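Local coordinates for glycosylation Associate Protein 1 (Streptococcus agalactiae serotype V, PDB 6OYC), which probably acts with partner proteins Gap2 and Gap3 in the accessory Sec system, supporting glycosylation and secretion of a bacterial surface protein, at residues A[370-384]-A[402-414]. Residues are numbered along the deposited sequence; the frame is centred on the assembly and turned at random.
Sequences LKEATKVFDQKFFSL and EKTRLSFTHPLSE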
ATOM      1  N   LEU A 370      23.713   8.143  12.780  1.00 46.76           N
ATOM      2  CA  LEU A 370      23.854   6.852  13.451  1.00 46.05           C
ATOM      3  C   LEU A 370      25.291   6.349  13.380  1.00 44.90           C
ATOM      4  O   LEU A 370      25.818   5.818  14.364  1.00 43.40           O
ATOM      5  CB  LEU A 370      22.909   5.827  12.834  1.00 46.82           C
ATOM      6  CG  LEU A 370      21.482   5.809  13.350  1.00 46.53           C
ATOM      7  CD1 LEU A 370      20.729   4.703  12.652  1.00 43.60           C
ATOM      8  CD2 LEU A 370      21.484   5.613  14.849  1.00 45.80           C
ATOM      9  N   LYS A 371      25.947   6.523  12.228  1.00 43.02           N
ATOM     10  CA  LYS A 371      27.340   6.102  12.114  1.00 50.10           C
ATOM     11  C   LYS A 371      28.225   6.849  13.109  1.00 49.07           C
ATOM     12  O   LYS A 371      29.064   6.239  13.782  1.00 47.51           O
ATOM     13  CB  LYS A 371      27.842   6.302  10.680  1.00 51.01           C
ATOM     14  CG  LYS A 371      29.001   5.377  10.287  1.00 61.18           C
ATOM     15  CD  LYS A 371      29.575   5.702   8.895  1.00 66.76           C
ATOM     16  CE  LYS A 371      30.980   5.104   8.707  1.00 77.16           C
ATOM     17  NZ  LYS A 371      31.953   6.012   8.016  1.00 85.50           N
ATOM     18  N   GLU A 372      28.043   8.168  13.232  1.00 48.50           N
ATOM     19  CA  GLU A 372      28.896   8.939  14.136  1.00 51.35           C
ATOM     20  C   GLU A 372      28.612   8.596  15.591  1.00 50.50           C
ATOM     21  O   GLU A 372      29.538   8.471  16.397  1.00 53.25           O
ATOM     22  CB  GLU A 372      28.712  10.439  13.908  1.00 51.71           C
ATOM     23  CG  GLU A 372      29.635  11.041  12.866  1.00 57.23           C
ATOM     24  CD  GLU A 372      31.100  10.760  13.145  1.00 59.98           C
ATOM     25  OE1 GLU A 372      31.476  10.615  14.333  1.00 64.68           O
ATOM     26  OE2 GLU A 372      31.875  10.685  12.168  1.00 62.74           O
ATOM     27  N   ALA A 373      27.336   8.429  15.943  1.00 48.46           N
ATOM     28  CA  ALA A 373      26.993   8.169  17.332  1.00 46.77           C
ATOM     29  C   ALA A 373      27.409   6.778  17.781  1.00 48.70           C
ATOM     30  O   ALA A 373      27.530   6.548  18.988  1.00 49.65           O
ATOM     31  CB  ALA A 373      25.500   8.363  17.548  1.00 45.73           C
ATOM     32  N   THR A 374      27.612   5.844  16.843  1.00 49.68           N
ATOM     33  CA  THR A 374      28.149   4.533  17.195  1.00 52.59           C
ATOM     34  C   THR A 374      29.672   4.551  17.308  1.00 52.29           C
ATOM     35  O   THR A 374      30.226   3.834  18.148  1.00 52.40           O
ATOM     36  CB  THR A 374      27.717   3.471  16.175  1.00 50.95           C
ATOM     37  OG1 THR A 374      27.825   4.002  14.844  1.00 53.69           O
ATOM     38  CG2 THR A 374      26.277   3.028  16.438  1.00 49.39           C
ATOM     39  N   LYS A 375      30.351   5.364  16.486  1.00 52.80           N
ATOM     40  CA  LYS A 375      31.811   5.457  16.522  1.00 53.48           C
ATOM     41  C   LYS A 375      32.325   5.648  17.943  1.00 59.15           C
ATOM     42  O   LYS A 375      33.351   5.077  18.328  1.00 58.70           O
ATOM     43  CB  LYS A 375      32.273   6.615  15.636  1.00 51.55           C
ATOM     44  CG  LYS A 375      33.234   6.229  14.526  1.00 59.37           C
ATOM     45  CD  LYS A 375      33.509   7.416  13.587  1.00 60.37           C
ATOM     46  CE  LYS A 375      34.035   6.960  12.227  1.00 65.08           C
ATOM     47  NZ  LYS A 375      34.397   8.114  11.355  1.00 73.21           N
ATOM     48  N   VAL A 376      31.595   6.423  18.750  1.00 60.56           N
ATOM     49  CA  VAL A 376      32.054   6.785  20.084  1.00 60.59           C
ATOM     50  C   VAL A 376      32.110   5.592  21.030  1.00 63.32           C
ATOM     51  O   VAL A 376      32.802   5.649  22.053  1.00 65.93           O
ATOM     52  CB  VAL A 376      31.152   7.904  20.640  1.00 59.80           C
ATOM     53  CG1 VAL A 376      31.686   8.431  21.961  1.00 64.46           C
ATOM     54  CG2 VAL A 376      31.033   9.034  19.615  1.00 57.14           C
ATOM     55  N   PHE A 377      31.415   4.499  20.733  1.00 58.30           N
ATOM     56  CA  PHE A 377      31.539   3.366  21.637  1.00 61.65           C
ATOM     57  C   PHE A 377      32.836   2.601  21.441  1.00 62.25           C
ATOM     58  O   PHE A 377      33.142   1.721  22.257  1.00 66.19           O
ATOM     59  CB  PHE A 377      30.342   2.432  21.494  1.00 56.53           C
ATOM     60  CG  PHE A 377      29.073   3.018  22.022  1.00 54.82           C
ATOM     61  CD1 PHE A 377      28.411   4.011  21.315  1.00 51.53           C
ATOM     62  CD2 PHE A 377      28.547   2.593  23.228  1.00 54.56           C
ATOM     63  CE1 PHE A 377      27.238   4.560  21.793  1.00 47.66           C
ATOM     64  CE2 PHE A 377      27.369   3.137  23.713  1.00 52.86           C
ATOM     65  CZ  PHE A 377      26.714   4.121  22.999  1.00 49.35           C
ATOM     66  N   ASP A 378      33.593   2.903  20.381  1.00 62.34           N
ATOM     67  CA  ASP A 378      34.967   2.427  20.240  1.00 71.97           C
ATOM     68  C   ASP A 378      35.042   0.900  20.086  1.00 69.98           C
ATOM     69  O   ASP A 378      36.056   0.279  20.421  1.00 72.54           O
ATOM     70  CB  ASP A 378      35.798   2.923  21.438  1.00 70.55           C
ATOM     71  CG  ASP A 378      37.248   2.548  21.353  1.00 75.82           C
ATOM     72  OD1 ASP A 378      37.859   2.819  20.298  1.00 72.51           O
ATOM     73  OD2 ASP A 378      37.760   1.978  22.347  1.00 76.62           O
ATOM     74  N   GLN A 379      33.987   0.270  19.563  1.00 61.41           N
ATOM     75  CA  GLN A 379      33.890  -1.186  19.548  1.00 60.66           C
ATOM     76  C   GLN A 379      33.358  -1.681  18.209  1.00 64.82           C
ATOM     77  O   GLN A 379      32.298  -1.236  17.752  1.00 57.69           O
ATOM     78  CB  GLN A 379      32.987  -1.669  20.683  1.00 63.83           C
ATOM     79  CG  GLN A 379      33.644  -1.605  22.042  1.00 71.13           C
ATOM     80  CD  GLN A 379      33.866  -2.979  22.623  1.00 71.47           C
ATOM     81  OE1 GLN A 379      34.671  -3.754  22.108  1.00 67.49           O
ATOM     82  NE2 GLN A 379      33.142  -3.298  23.692  1.00 74.54           N
ATOM     83  N   LYS A 380      34.076  -2.642  17.610  1.00 63.76           N
ATOM     84  CA  LYS A 380      33.814  -3.024  16.227  1.00 61.38           C
ATOM     85  C   LYS A 380      32.496  -3.784  16.079  1.00 59.85           C
ATOM     86  O   LYS A 380      31.831  -3.674  15.036  1.00 55.24           O
ATOM     87  CB  LYS A 380      34.983  -3.840  15.671  1.00 65.16           C
ATOM     88  CG  LYS A 380      34.851  -4.138  14.173  1.00 72.46           C
ATOM     89  CD  LYS A 380      35.978  -3.507  13.351  1.00 82.05           C
ATOM     90  CE  LYS A 380      35.901  -3.939  11.880  1.00 82.22           C
ATOM     91  NZ  LYS A 380      35.335  -2.900  10.957  1.00 74.89           N
ATOM     92  N   PHE A 381      32.091  -4.553  17.095  1.00 55.50           N
ATOM     93  CA  PHE A 381      30.799  -5.226  17.014  1.00 57.19           C
ATOM     94  C   PHE A 381      29.639  -4.231  17.027  1.00 58.99           C
ATOM     95  O   PHE A 381      28.522  -4.589  16.631  1.00 50.59           O
ATOM     96  CB  PHE A 381      30.652  -6.243  18.150  1.00 53.68           C
ATOM     97  CG  PHE A 381      30.165  -5.651  19.445  1.00 59.93           C
ATOM     98  CD1 PHE A 381      31.059  -5.096  20.353  1.00 59.64           C
ATOM     99  CD2 PHE A 381      28.808  -5.662  19.766  1.00 58.80           C
ATOM    100  CE1 PHE A 381      30.611  -4.554  21.552  1.00 63.24           C
ATOM    101  CE2 PHE A 381      28.348  -5.114  20.962  1.00 58.84           C
ATOM    102  CZ  PHE A 381      29.249  -4.567  21.858  1.00 60.94           C
ATOM    103  N   PHE A 382      29.891  -2.992  17.456  1.00 55.77           N
ATOM    104  CA  PHE A 382      28.886  -1.947  17.580  1.00 50.85           C
ATOM    105  C   PHE A 382      29.202  -0.800  16.629  1.00 49.25           C
ATOM    106  O   PHE A 382      29.358   0.345  17.063  1.00 47.22           O
ATOM    107  CB  PHE A 382      28.837  -1.449  19.033  1.00 54.76           C
ATOM    108  CG  PHE A 382      27.523  -0.815  19.438  1.00 50.94           C
ATOM    109  CD1 PHE A 382      26.422  -1.603  19.755  1.00 47.84           C
ATOM    110  CD2 PHE A 382      27.400   0.567  19.530  1.00 47.98           C
ATOM    111  CE1 PHE A 382      25.210  -1.024  20.139  1.00 47.86           C
ATOM    112  CE2 PHE A 382      26.190   1.154  19.909  1.00 49.36           C
ATOM    113  CZ  PHE A 382      25.093   0.356  20.213  1.00 43.21           C
ATOM    114  N   SER A 383      29.290  -1.088  15.332  1.00 46.58           N
ATOM    115  CA  SER A 383      29.669  -0.084  14.352  1.00 46.57           C
ATOM    116  C   SER A 383      28.834  -0.275  13.095  1.00 48.50           C
ATOM    117  O   SER A 383      28.174  -1.302  12.923  1.00 48.19           O
ATOM    118  CB  SER A 383      31.159  -0.178  14.024  1.00 48.97           C
ATOM    119  OG  SER A 383      31.579  -1.530  14.061  1.00 52.63           O
ATOM    120  N   LEU A 384      28.884   0.715  12.198  1.00 47.65           N
ATOM    121  CA  LEU A 384      28.132   0.681  10.941  1.00 56.86           C
ATOM    122  C   LEU A 384      29.080   0.899   9.768  1.00 61.54           C
ATOM    123  O   LEU A 384      29.590   2.010   9.584  1.00 59.90           O
ATOM    124  CB  LEU A 384      27.030   1.737  10.936  1.00 50.68           C
ATOM    125  CG  LEU A 384      25.838   1.421  11.829  1.00 46.69           C
ATOM    126  CD1 LEU A 384      24.961   2.639  11.922  1.00 43.32           C
ATOM    127  CD2 LEU A 384      25.068   0.238  11.284  1.00 44.40           C
ATOM    128  N   GLU A 402      36.887  -9.456  13.218  1.00 92.66           N
ATOM    129  CA  GLU A 402      35.707  -9.331  14.068  1.00 94.09           C
ATOM    130  C   GLU A 402      34.606  -8.554  13.361  1.00 91.94           C
ATOM    131  O   GLU A 402      34.822  -7.429  12.918  1.00 91.17           O
ATOM    132  CB  GLU A 402      36.063  -8.638  15.371  1.00 92.42           C
ATOM    133  CG  GLU A 402      34.874  -8.021  16.059  1.00 86.54           C
ATOM    134  CD  GLU A 402      34.966  -8.128  17.553  1.00 86.77           C
ATOM    135  OE1 GLU A 402      36.085  -7.956  18.080  1.00 90.52           O
ATOM    136  OE2 GLU A 402      33.924  -8.382  18.191  1.00 83.21           O
ATOM    137  N   LYS A 403      33.416  -9.134  13.260  1.00 89.19           N
ATOM    138  CA  LYS A 403      32.379  -8.543  12.409  1.00 88.94           C
ATOM    139  C   LYS A 403      31.284  -7.849  13.214  1.00 74.72           C
ATOM    140  O   LYS A 403      30.971  -8.232  14.349  1.00 65.88           O
ATOM    141  CB  LYS A 403      31.764  -9.593  11.488  1.00 91.45           C
ATOM    142  CG  LYS A 403      31.635  -9.134  10.024  1.00102.29           C
ATOM    143  CD  LYS A 403      32.889  -9.433   9.201  1.00108.74           C
ATOM    144  CE  LYS A 403      32.889  -8.659   7.888  1.00117.43           C
ATOM    145  NZ  LYS A 403      31.807  -9.095   6.963  1.00106.62           N
ATOM    146  N   THR A 404      30.684  -6.831  12.597  1.00 66.28           N
ATOM    147  CA  THR A 404      29.740  -5.947  13.278  1.00 60.04           C
ATOM    148  C   THR A 404      28.387  -6.617  13.439  1.00 50.11           C
ATOM    149  O   THR A 404      28.018  -7.503  12.668  1.00 48.32           O
ATOM    150  CB  THR A 404      29.561  -4.646  12.515  1.00 50.66           C
ATOM    151  OG1 THR A 404      28.743  -3.756  13.280  1.00 50.59           O
ATOM    152  CG2 THR A 404      28.895  -4.918  11.186  1.00 47.28           C
ATOM    153  N   ARG A 405      27.660  -6.197  14.469  1.00 47.99           N
ATOM    154  CA  ARG A 405      26.306  -6.661  14.718  1.00 42.39           C
ATOM    155  C   ARG A 405      25.272  -5.560  14.515  1.00 42.17           C
ATOM    156  O   ARG A 405      24.120  -5.712  14.943  1.00 41.71           O
ATOM    157  CB  ARG A 405      26.205  -7.241  16.127  1.00 45.55           C
ATOM    158  CG  ARG A 405      27.458  -7.985  16.544  1.00 51.47           C
ATOM    159  CD  ARG A 405      27.160  -9.344  17.139  1.00 51.73           C
ATOM    160  NE  ARG A 405      26.358  -9.262  18.357  1.00 56.54           N
ATOM    161  CZ  ARG A 405      26.835  -8.990  19.573  1.00 56.77           C
ATOM    162  NH1 ARG A 405      28.129  -8.764  19.753  1.00 54.01           N
ATOM    163  NH2 ARG A 405      25.999  -8.936  20.613  1.00 52.56           N
ATOM    164  N   LEU A 406      25.657  -4.450  13.890  1.00 43.27           N
ATOM    165  CA  LEU A 406      24.741  -3.373  13.536  1.00 44.51           C
ATOM    166  C   LEU A 406      24.641  -3.255  12.025  1.00 46.09           C
ATOM    167  O   LEU A 406      25.656  -3.334  11.318  1.00 45.42           O
ATOM    168  CB  LEU A 406      25.208  -2.028  14.097  1.00 40.83           C
ATOM    169  CG  LEU A 406      25.383  -1.908  15.601  1.00 42.35           C
ATOM    170  CD1 LEU A 406      25.799  -0.481  15.971  1.00 41.76           C
ATOM    171  CD2 LEU A 406      24.090  -2.313  16.270  1.00 38.53           C
ATOM    172  N   SER A 407      23.425  -3.027  11.533  1.00 40.17           N
ATOM    173  CA  SER A 407      23.245  -2.662  10.138  1.00 44.07           C
ATOM    174  C   SER A 407      22.139  -1.623  10.022  1.00 43.09           C
ATOM    175  O   SER A 407      21.376  -1.363  10.962  1.00 36.67           O
ATOM    176  CB  SER A 407      22.937  -3.883   9.251  1.00 39.38           C
ATOM    177  OG  SER A 407      21.850  -4.632   9.767  1.00 46.80           O
ATOM    178  N   PHE A 408      22.070  -1.027   8.838  1.00 41.30           N
ATOM    179  CA  PHE A 408      21.090  -0.011   8.513  1.00 38.37           C
ATOM    180  C   PHE A 408      20.467  -0.392   7.182  1.00 39.56           C
ATOM    181  O   PHE A 408      21.187  -0.651   6.214  1.00 39.09           O
ATOM    182  CB  PHE A 408      21.752   1.370   8.441  1.00 37.06           C
ATOM    183  CG  PHE A 408      20.811   2.485   8.107  1.00 40.15           C
ATOM    184  CD1 PHE A 408      20.542   2.824   6.776  1.00 37.87           C
ATOM    185  CD2 PHE A 408      20.198   3.214   9.116  1.00 35.67           C
ATOM    186  CE1 PHE A 408      19.669   3.863   6.472  1.00 38.60           C
ATOM    187  CE2 PHE A 408      19.339   4.254   8.818  1.00 36.45           C
ATOM    188  CZ  PHE A 408      19.071   4.580   7.495  1.00 39.15           C
ATOM    189  N   THR A 409      19.139  -0.443   7.130  1.00 39.70           N
ATOM    190  CA  THR A 409      18.464  -0.794   5.891  1.00 37.20           C
ATOM    191  C   THR A 409      17.262   0.115   5.673  1.00 39.43           C
ATOM    192  O   THR A 409      16.685   0.667   6.617  1.00 35.69           O
ATOM    193  CB  THR A 409      18.012  -2.265   5.862  1.00 39.28           C
ATOM    194  OG1 THR A 409      17.507  -2.565   4.561  1.00 43.71           O
ATOM    195  CG2 THR A 409      16.886  -2.512   6.835  1.00 40.21           C
ATOM    196  N   HIS A 410      16.878   0.238   4.399  1.00 39.10           N
ATOM    197  CA  HIS A 410      15.733   1.037   3.972  1.00 35.06           C
ATOM    198  C   HIS A 410      14.856   0.183   3.065  1.00 32.81           C
ATOM    199  O   HIS A 410      15.044   0.164   1.845  1.00 32.46           O
ATOM    200  CB  HIS A 410      16.190   2.307   3.252  1.00 34.18           C
ATOM    201  CG  HIS A 410      15.084   3.012   2.524  1.00 40.74           C
ATOM    202  ND1 HIS A 410      13.911   3.392   3.145  1.00 39.91           N
ATOM    203  CD2 HIS A 410      14.961   3.382   1.228  1.00 36.69           C
ATOM    204  CE1 HIS A 410      13.119   3.972   2.263  1.00 37.70           C
ATOM    205  NE2 HIS A 410      13.735   3.979   1.095  1.00 37.88           N
ATOM    206  N   PRO A 411      13.891  -0.536   3.622  1.00 33.38           N
ATOM    207  CA  PRO A 411      13.001  -1.354   2.778  1.00 33.95           C
ATOM    208  C   PRO A 411      12.219  -0.483   1.798  1.00 35.18           C
ATOM    209  O   PRO A 411      11.742   0.592   2.158  1.00 35.88           O
ATOM    210  CB  PRO A 411      12.072  -2.036   3.790  1.00 33.58           C
ATOM    211  CG  PRO A 411      12.729  -1.810   5.156  1.00 33.74           C
ATOM    212  CD  PRO A 411      13.523  -0.561   5.046  1.00 31.31           C
ATOM    213  N   LEU A 412      12.098  -0.957   0.546  1.00 31.79           N
ATOM    214  CA  LEU A 412      11.487  -0.206  -0.549  1.00 36.37           C
ATOM    215  C   LEU A 412      10.012  -0.526  -0.764  1.00 36.45           C
ATOM    216  O   LEU A 412       9.338   0.210  -1.485  1.00 38.15           O
ATOM    217  CB  LEU A 412      12.239  -0.476  -1.869  1.00 34.82           C
ATOM    218  CG  LEU A 412      13.751  -0.167  -1.841  1.00 41.88           C
ATOM    219  CD1 LEU A 412      14.494  -0.778  -3.029  1.00 41.27           C
ATOM    220  CD2 LEU A 412      14.000   1.328  -1.762  1.00 34.46           C
ATOM    221  N   SER A 413       9.507  -1.597  -0.165  1.00 33.66           N
ATOM    222  CA  SER A 413       8.197  -2.149  -0.476  1.00 36.02           C
ATOM    223  C   SER A 413       7.776  -3.002   0.708  1.00 35.04           C
ATOM    224  O   SER A 413       8.589  -3.324   1.576  1.00 33.76           O
ATOM    225  CB  SER A 413       8.246  -3.002  -1.750  1.00 39.41           C
ATOM    226  OG  SER A 413       9.026  -4.182  -1.514  1.00 35.70           O
ATOM    227  N   GLU A 414       6.498  -3.390   0.726  1.00 35.44           N
ATOM    228  CA  GLU A 414       6.054  -4.355   1.725  1.00 33.06           C
ATOM    229  C   GLU A 414       6.808  -5.669   1.584  1.00 33.84           C
ATOM    230  O   GLU A 414       7.131  -6.313   2.585  1.00 33.18           O
ATOM    231  CB  GLU A 414       4.548  -4.587   1.618  1.00 30.89           C
ATOM    232  CG  GLU A 414       3.741  -3.398   2.106  1.00 34.26           C
ATOM    233  CD  GLU A 414       2.328  -3.349   1.547  1.00 32.40           C
ATOM    234  OE1 GLU A 414       1.597  -2.395   1.881  1.00 33.50           O
ATOM    235  OE2 GLU A 414       1.943  -4.253   0.777  1.00 33.25           O
TER
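T404 OG1 is held by two hydrogen bonds: it donates to S383 O at 2.5 Å and accepts from L406 N, two residues on, at 3.2 Å, an ST turn. The hydroxyl lies anti to the backbone N of T404 (chi1 -174°), which directs it at the S383 carbonyl, tilted from the carbonyl plane. One residue further, R405 N donates to F381 O at 2.8 Å with a nearly straight N-H...O angle of 163°. R405 also lays its guanidinium obliquely beside the F381 ring, the planes 17° apart and NH1 3.2 Å from CD2; its NE and NH2 bond to I349 O and M343 O, which fixes the group's rotation. L406 supplies the apolar centre. Its CD1 stands over the face of the F382 ring, 3.9 Å from the centroid, in a CH-pi contact, and also meets T374 CG2 tip to tip at 3.6 Å, while L384 CD2 packs across its CB. L370 CD1 reaches the edge of the F408 ring. Strand 406-409 edges the six-stranded parallel sheet; helix 360-375 links it to adjacent strand 349-354, a beta-alpha-beta crossover consistent with a GT-B-like fold. The helix packs on L406 and F408, the loop after it on residues 404 to 407, and helix 329-344 touches F381 and F382.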